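Local coordinates for protein telomerase reverse transcriptase (PDB 6ZD1) that probably extends chromosome ends as the reverse transcriptase subunit of telomerase, adding simple DNA repeats copied from a template within the enzyme's RNA component, at residues 609-613 with 672-676; 678-682 with 695-701. All coordinates share one frame; numbering follows the deposited sequence.

How the contacts relate
Helix 670-684 takes part in both contacts and meets a different helix in each. Contact 1, centred about 13 Å from the centre of the chain, sets its first half beside the start of helix 609-637. Contact 2 lies further out, centred about 24 Å from the centre of the chain, and sets its second half against the antiparallel helix 692-699. Each is partly buried, with three buried residues among seven that touch. Their chemistry differs: contact 1 has no hydrogen bond between its segments and relies on aliphatic, aromatic and sulfur contacts, whereas contact 2 adds a lysine bound to two carbonyls and a tyrosine-threonine bond. The two touch where Leu674 CD2 lies 3.7 Å from Leu701 O.

Contact 1: residues 609-613 with 672-676; sequences LETIR and YLLTC
Leu609 meets Tyr672 where the first turn of helix 609-637 packs beside helix 670-684, a helix-helix contact in the largely helical C-terminal part of the telomerase catalytic subunit. The axes of the two short segments run 10.6 Å apart and cross at -40°. Leu609 CD1 approaches the tyrosine obliquely, 4.0 Å from Tyr672 CD2, the two side chains sliding past each other in opposite directions. Glu610 lies at the margin, its CG near the phenol oxygen and its OE2 hydrogen-bonded to Ser608 OG. Ile612 is buried; its CG2 brushes Leu673 CD1, and Phe604 from a loop and Phe660 of helix 642-664 also touch its side chain. Arg613 meets Tyr672, Leu673 and Cys676. Leu673 CD1 sits 3.9 Å from Arg613 CA, and Tyr672 CE2 lies 4.2 Å from Arg613 CB. The arginine's CG, anti to the backbone N (chi1 163°), is brought to Cys676, and the chain then bends at chi2. Beyond the bend, NE forms a salt bridge with Asp617 one turn further along its own helix, which would help hold the guanidinium beside the neighbouring helix. Cys676 SG fills the corner between arginine and tyrosine: it stands 3.7 Å above one face of the Tyr672 ring, offset toward the rim, and 3.7 Å from Arg613 CG.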
loop_
_atom_site.group_PDB
_atom_site.type_symbol
_atom_site.label_atom_id
_atom_site.label_comp_id
_atom_site.label_asym_id
_atom_site.label_seq_id
_atom_site.Cartn_x
_atom_site.Cartn_y
_atom_site.Cartn_z
ATOM N N LEU A 609 -0.779 10.640 5.968
ATOM C CA LEU A 609 -1.671 10.970 4.861
ATOM C C LEU A 609 -0.955 11.779 3.788
ATOM O O LEU A 609 -1.200 11.586 2.593
ATOM C CB LEU A 609 -2.891 11.732 5.370
ATOM C CG LEU A 609 -4.102 10.881 5.741
ATOM C CD1 LEU A 609 -5.336 11.754 5.910
ATOM C CD2 LEU A 609 -4.337 9.807 4.693
ATOM N N GLU A 610 -0.065 12.693 4.195
ATOM C CA GLU A 610 0.684 13.465 3.210
ATOM C C GLU A 610 1.561 12.561 2.359
ATOM O O GLU A 610 1.755 12.823 1.166
ATOM C CB GLU A 610 1.549 14.528 3.897
ATOM C CG GLU A 610 0.793 15.499 4.788
ATOM C CD GLU A 610 0.749 15.051 6.238
ATOM O OE1 GLU A 610 -0.039 15.628 7.017
ATOM O OE2 GLU A 610 1.506 14.124 6.600
ATOM N N THR A 611 2.084 11.484 2.953
ATOM C CA THR A 611 2.854 10.512 2.186
ATOM C C THR A 611 1.947 9.685 1.286
ATOM O O THR A 611 2.278 9.441 0.119
ATOM C CB THR A 611 3.648 9.610 3.130
ATOM O OG1 THR A 611 4.672 10.381 3.773
ATOM C CG2 THR A 611 4.288 8.460 2.360
ATOM N N ILE A 612 0.794 9.249 1.803
ATOM C CA ILE A 612 -0.162 8.533 0.962
ATOM C C ILE A 612 -0.589 9.413 -0.203
ATOM O O ILE A 612 -0.610 8.977 -1.360
ATOM C CB ILE A 612 -1.379 8.077 1.784
ATOM C CG1 ILE A 612 -0.987 6.966 2.752
ATOM C CG2 ILE A 612 -2.490 7.601 0.860
ATOM C CD1 ILE A 612 -2.128 6.517 3.630
ATOM N N ARG A 613 -0.896 10.677 0.085
ATOM C CA ARG A 613 -1.377 11.576 -0.956
ATOM C C ARG A 613 -0.311 11.791 -2.021
ATOM O O ARG A 613 -0.572 11.609 -3.218
ATOM C CB ARG A 613 -1.805 12.898 -0.325
ATOM C CG ARG A 613 -1.952 14.043 -1.295
ATOM C CD ARG A 613 -0.891 15.091 -1.037
ATOM N NE ARG A 613 -1.172 16.325 -1.757
ATOM C CZ ARG A 613 -0.528 17.468 -1.552
ATOM N NH1 ARG A 613 0.436 17.529 -0.644
ATOM N NH2 ARG A 613 -0.851 18.548 -2.251
ATOM N N TYR A 672 -10.199 13.553 2.309
ATOM C CA TYR A 672 -8.975 14.308 2.061
ATOM C C TYR A 672 -8.292 13.835 0.782
ATOM O O TYR A 672 -7.780 14.648 0.003
ATOM C CB TYR A 672 -8.034 14.181 3.263
ATOM C CG TYR A 672 -6.684 14.853 3.096
ATOM C CD1 TYR A 672 -6.520 16.211 3.359
ATOM C CD2 TYR A 672 -5.567 14.125 2.697
ATOM C CE1 TYR A 672 -5.284 16.825 3.212
ATOM C CE2 TYR A 672 -4.329 14.731 2.548
ATOM C CZ TYR A 672 -4.193 16.078 2.807
ATOM O OH TYR A 672 -2.961 16.676 2.658
ATOM N N LEU A 673 -8.320 12.527 0.521
ATOM C CA LEU A 673 -7.637 12.002 -0.655
ATOM C C LEU A 673 -8.401 12.334 -1.929
ATOM O O LEU A 673 -7.793 12.648 -2.958
ATOM C CB LEU A 673 -7.439 10.494 -0.521
ATOM C CG LEU A 673 -6.470 9.857 -1.519
ATOM C CD1 LEU A 673 -5.084 10.474 -1.388
ATOM C CD2 LEU A 673 -6.411 8.349 -1.321
ATOM N N LEU A 674 -9.734 12.275 -1.881
ATOM C CA LEU A 674 -10.530 12.580 -3.068
ATOM C C LEU A 674 -10.302 14.013 -3.533
ATOM O O LEU A 674 -10.176 14.270 -4.736
ATOM C CB LEU A 674 -12.013 12.337 -2.785
ATOM C CG LEU A 674 -12.985 12.559 -3.944
ATOM C CD1 LEU A 674 -12.562 11.736 -5.143
ATOM C CD2 LEU A 674 -14.409 12.211 -3.534
ATOM N N THR A 675 -10.228 14.960 -2.595
ATOM C CA THR A 675 -10.038 16.348 -2.996
ATOM C C THR A 675 -8.598 16.627 -3.411
ATOM O O THR A 675 -8.368 17.463 -4.292
ATOM C CB THR A 675 -10.477 17.296 -1.877
ATOM O OG1 THR A 675 -9.694 17.062 -0.703
ATOM C CG2 THR A 675 -11.946 17.072 -1.552
ATOM N N CYS A 676 -7.621 15.932 -2.818
ATOM C CA CYS A 676 -6.259 16.029 -3.334
ATOM C C CYS A 676 -6.160 15.459 -4.744
ATOM O O CYS A 676 -5.391 15.971 -5.568
ATOM C CB CYS A 676 -5.280 15.310 -2.405
ATOM S SG CYS A 676 -4.916 16.190 -0.872
#

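Contact 2: residues 678-682 with 695-701; sequences KITIT and IEWLYTL
Lys678 and Leu698 run past each other in opposite directions where helix 670-684 packs antiparallel against the C-terminal end of helix 692-699, the two joined by a short connection near the C-terminus of the chain. The segment axes are 10.4 Å apart, their directions differing by 171°. The lysine, fully extended beyond CG, passes the leucine with Lys678 CG and Leu698 CG 4.0 Å apart and continues beyond the end of the partner helix. There Lys678 NZ donates to two carbonyls: to Leu701 O at 2.6 Å, in the carbonyl plane, and to Tyr699 O at 3.2 Å, from well above that carbonyl's plane. A positive group at this place probably interacts favourably with the helix dipole, and the paired bonds tie the chain leaving the helix back to helix 670-684. Leu698, its CG anti to the backbone N (chi1 176°), forms the apolar side of the contact. Its CD2 rests 3.8 Å from Ile681 CG2, the two side chains crossing at a slant, while CD1 faces Ile681 CD1. Ile653 of helix 642-664 touches both residues and continues this apolar layer. Toward the exposed margin, Tyr699 and Thr682 cross at about a right angle. Thr682 OG1 lies at the edge of the Tyr699 ring, near its plane, with Ile695 CG2 over one face of the ring, and Tyr699 OH donates to Thr682 OG1. That hydroxyl in turn donates to Lys678 O one turn back, so a chain of two hydrogen bonds links the tyrosine to the helix backbone. Lys678 O accepts from Thr682 OG1 at 2.6 Å and from Thr682 N at 2.8 Å, the two donors arriving from opposite faces of its plane.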
loop_
_atom_site.group_PDB
_atom_site.type_symbol
_atom_site.label_atom_id
_atom_site.label_comp_id
_atom_site.label_asym_id
_atom_site.label_seq_id
_atom_site.Cartn_x
_atom_site.Cartn_y
_atom_site.Cartn_z
ATOM N N LYS A 678 -8.620 15.569 -6.997
ATOM C CA LYS A 678 -9.194 16.589 -7.869
ATOM C C LYS A 678 -8.181 17.686 -8.163
ATOM O O LYS A 678 -8.012 18.098 -9.316
ATOM C CB LYS A 678 -10.449 17.186 -7.230
ATOM C CG LYS A 678 -11.567 16.190 -6.996
ATOM C CD LYS A 678 -12.739 16.867 -6.309
ATOM C CE LYS A 678 -13.884 15.902 -6.080
ATOM N NZ LYS A 678 -15.027 16.606 -5.431
ATOM N N ILE A 679 -7.479 18.155 -7.131
ATOM C CA ILE A 679 -6.499 19.218 -7.328
ATOM C C ILE A 679 -5.356 18.736 -8.213
ATOM O O ILE A 679 -4.927 19.440 -9.135
ATOM C CB ILE A 679 -5.993 19.725 -5.969
ATOM C CG1 ILE A 679 -7.164 20.299 -5.167
ATOM C CG2 ILE A 679 -4.892 20.759 -6.160
ATOM C CD1 ILE A 679 -6.801 20.734 -3.770
ATOM N N THR A 680 -4.859 17.520 -7.961
ATOM C CA THR A 680 -3.778 16.980 -8.783
ATOM C C THR A 680 -4.218 16.796 -10.232
ATOM O O THR A 680 -3.467 17.111 -11.163
ATOM C CB THR A 680 -3.282 15.661 -8.197
ATOM O OG1 THR A 680 -2.816 15.885 -6.861
ATOM C CG2 THR A 680 -2.145 15.108 -9.034
ATOM N N ILE A 681 -5.434 16.291 -10.445
ATOM C CA ILE A 681 -5.927 16.102 -11.805
ATOM C C ILE A 681 -6.106 17.449 -12.497
ATOM O O ILE A 681 -5.752 17.610 -13.671
ATOM C CB ILE A 681 -7.230 15.283 -11.779
ATOM C CG1 ILE A 681 -6.928 13.862 -11.298
ATOM C CG2 ILE A 681 -7.905 15.279 -13.145
ATOM C CD1 ILE A 681 -8.115 12.940 -11.305
ATOM N N THR A 682 -6.629 18.440 -11.770
ATOM C CA THR A 682 -6.773 19.784 -12.322
ATOM C C THR A 682 -5.428 20.345 -12.760
ATOM O O THR A 682 -5.284 20.846 -13.882
ATOM C CB THR A 682 -7.407 20.708 -11.281
ATOM O OG1 THR A 682 -8.648 20.151 -10.833
ATOM C CG2 THR A 682 -7.650 22.087 -11.869
ATOM N N ILE A 695 -13.454 19.236 -15.855
ATOM C CA ILE A 695 -13.122 19.639 -14.494
ATOM C C ILE A 695 -14.397 19.867 -13.689
ATOM O O ILE A 695 -14.479 19.494 -12.512
ATOM C CB ILE A 695 -12.206 20.885 -14.500
ATOM C CG1 ILE A 695 -10.725 20.495 -14.585
ATOM C CG2 ILE A 695 -12.348 21.661 -13.213
ATOM C CD1 ILE A 695 -10.340 19.660 -15.777
ATOM N N GLU A 696 -15.427 20.434 -14.318
ATOM C CA GLU A 696 -16.692 20.627 -13.616
ATOM C C GLU A 696 -17.287 19.294 -13.175
ATOM O O GLU A 696 -17.822 19.181 -12.064
ATOM C CB GLU A 696 -17.679 21.383 -14.504
ATOM C CG GLU A 696 -19.022 21.618 -13.848
ATOM C CD GLU A 696 -20.030 22.215 -14.800
ATOM O OE1 GLU A 696 -19.745 22.249 -16.015
ATOM O OE2 GLU A 696 -21.103 22.655 -14.332
ATOM N N TRP A 697 -17.194 18.269 -14.027
ATOM C CA TRP A 697 -17.623 16.935 -13.623
ATOM C C TRP A 697 -16.752 16.403 -12.498
ATOM O O TRP A 697 -17.247 15.755 -11.570
ATOM C CB TRP A 697 -17.581 15.977 -14.812
ATOM C CG TRP A 697 -17.625 14.535 -14.399
ATOM C CD1 TRP A 697 -18.740 13.786 -14.182
ATOM C CD2 TRP A 697 -16.505 13.670 -14.147
ATOM N NE1 TRP A 697 -18.389 12.508 -13.813
ATOM C CE2 TRP A 697 -17.023 12.411 -13.786
ATOM C CE3 TRP A 697 -15.118 13.838 -14.194
ATOM C CZ2 TRP A 697 -16.205 11.328 -13.475
ATOM C CZ3 TRP A 697 -14.305 12.758 -13.886
ATOM C CH2 TRP A 697 -14.853 11.521 -13.532
ATOM N N LEU A 698 -15.446 16.665 -12.569
ATOM C CA LEU A 698 -14.533 16.175 -11.545
ATOM C C LEU A 698 -14.896 16.736 -10.179
ATOM O O LEU A 698 -14.905 16.006 -9.181
ATOM C CB LEU A 698 -13.100 16.546 -11.920
ATOM C CG LEU A 698 -11.985 16.213 -10.938
ATOM C CD1 LEU A 698 -11.705 14.724 -10.958
ATOM C CD2 LEU A 698 -10.735 17.010 -11.272
ATOM N N TYR A 699 -15.248 18.018 -10.121
ATOM C CA TYR A 699 -15.499 18.663 -8.842
ATOM C C TYR A 699 -16.813 18.236 -8.208
ATOM O O TYR A 699 -17.009 18.481 -7.014
ATOM C CB TYR A 699 -15.489 20.185 -9.006
ATOM C CG TYR A 699 -14.118 20.765 -9.267
ATOM C CD1 TYR A 699 -12.985 19.963 -9.220
ATOM C CD2 TYR A 699 -13.953 22.117 -9.551
ATOM C CE1 TYR A 699 -11.732 20.485 -9.453
ATOM C CE2 TYR A 699 -12.697 22.649 -9.784
ATOM C CZ TYR A 699 -11.590 21.826 -9.735
ATOM O OH TYR A 699 -10.333 22.339 -9.966
ATOM N N THR A 700 -17.697 17.578 -8.954
ATOM C CA THR A 700 -18.982 17.168 -8.408
ATOM C C THR A 700 -18.941 15.779 -7.785
ATOM O O THR A 700 -19.973 15.301 -7.301
ATOM C CB THR A 700 -20.062 17.212 -9.497
ATOM O OG1 THR A 700 -21.354 17.226 -8.883
ATOM C CG2 THR A 700 -19.973 15.991 -10.394
ATOM N N LEU A 701 -17.777 15.136 -7.758
ATOM C CA LEU A 701 -17.660 13.792 -7.212
ATOM C C LEU A 701 -17.517 13.848 -5.698
ATOM O O LEU A 701 -16.730 14.638 -5.169
ATOM C CB LEU A 701 -16.462 13.070 -7.823
ATOM C CG LEU A 701 -16.475 12.891 -9.340
ATOM C CD1 LEU A 701 -15.193 12.210 -9.798
ATOM C CD2 LEU A 701 -17.694 12.092 -9.767
#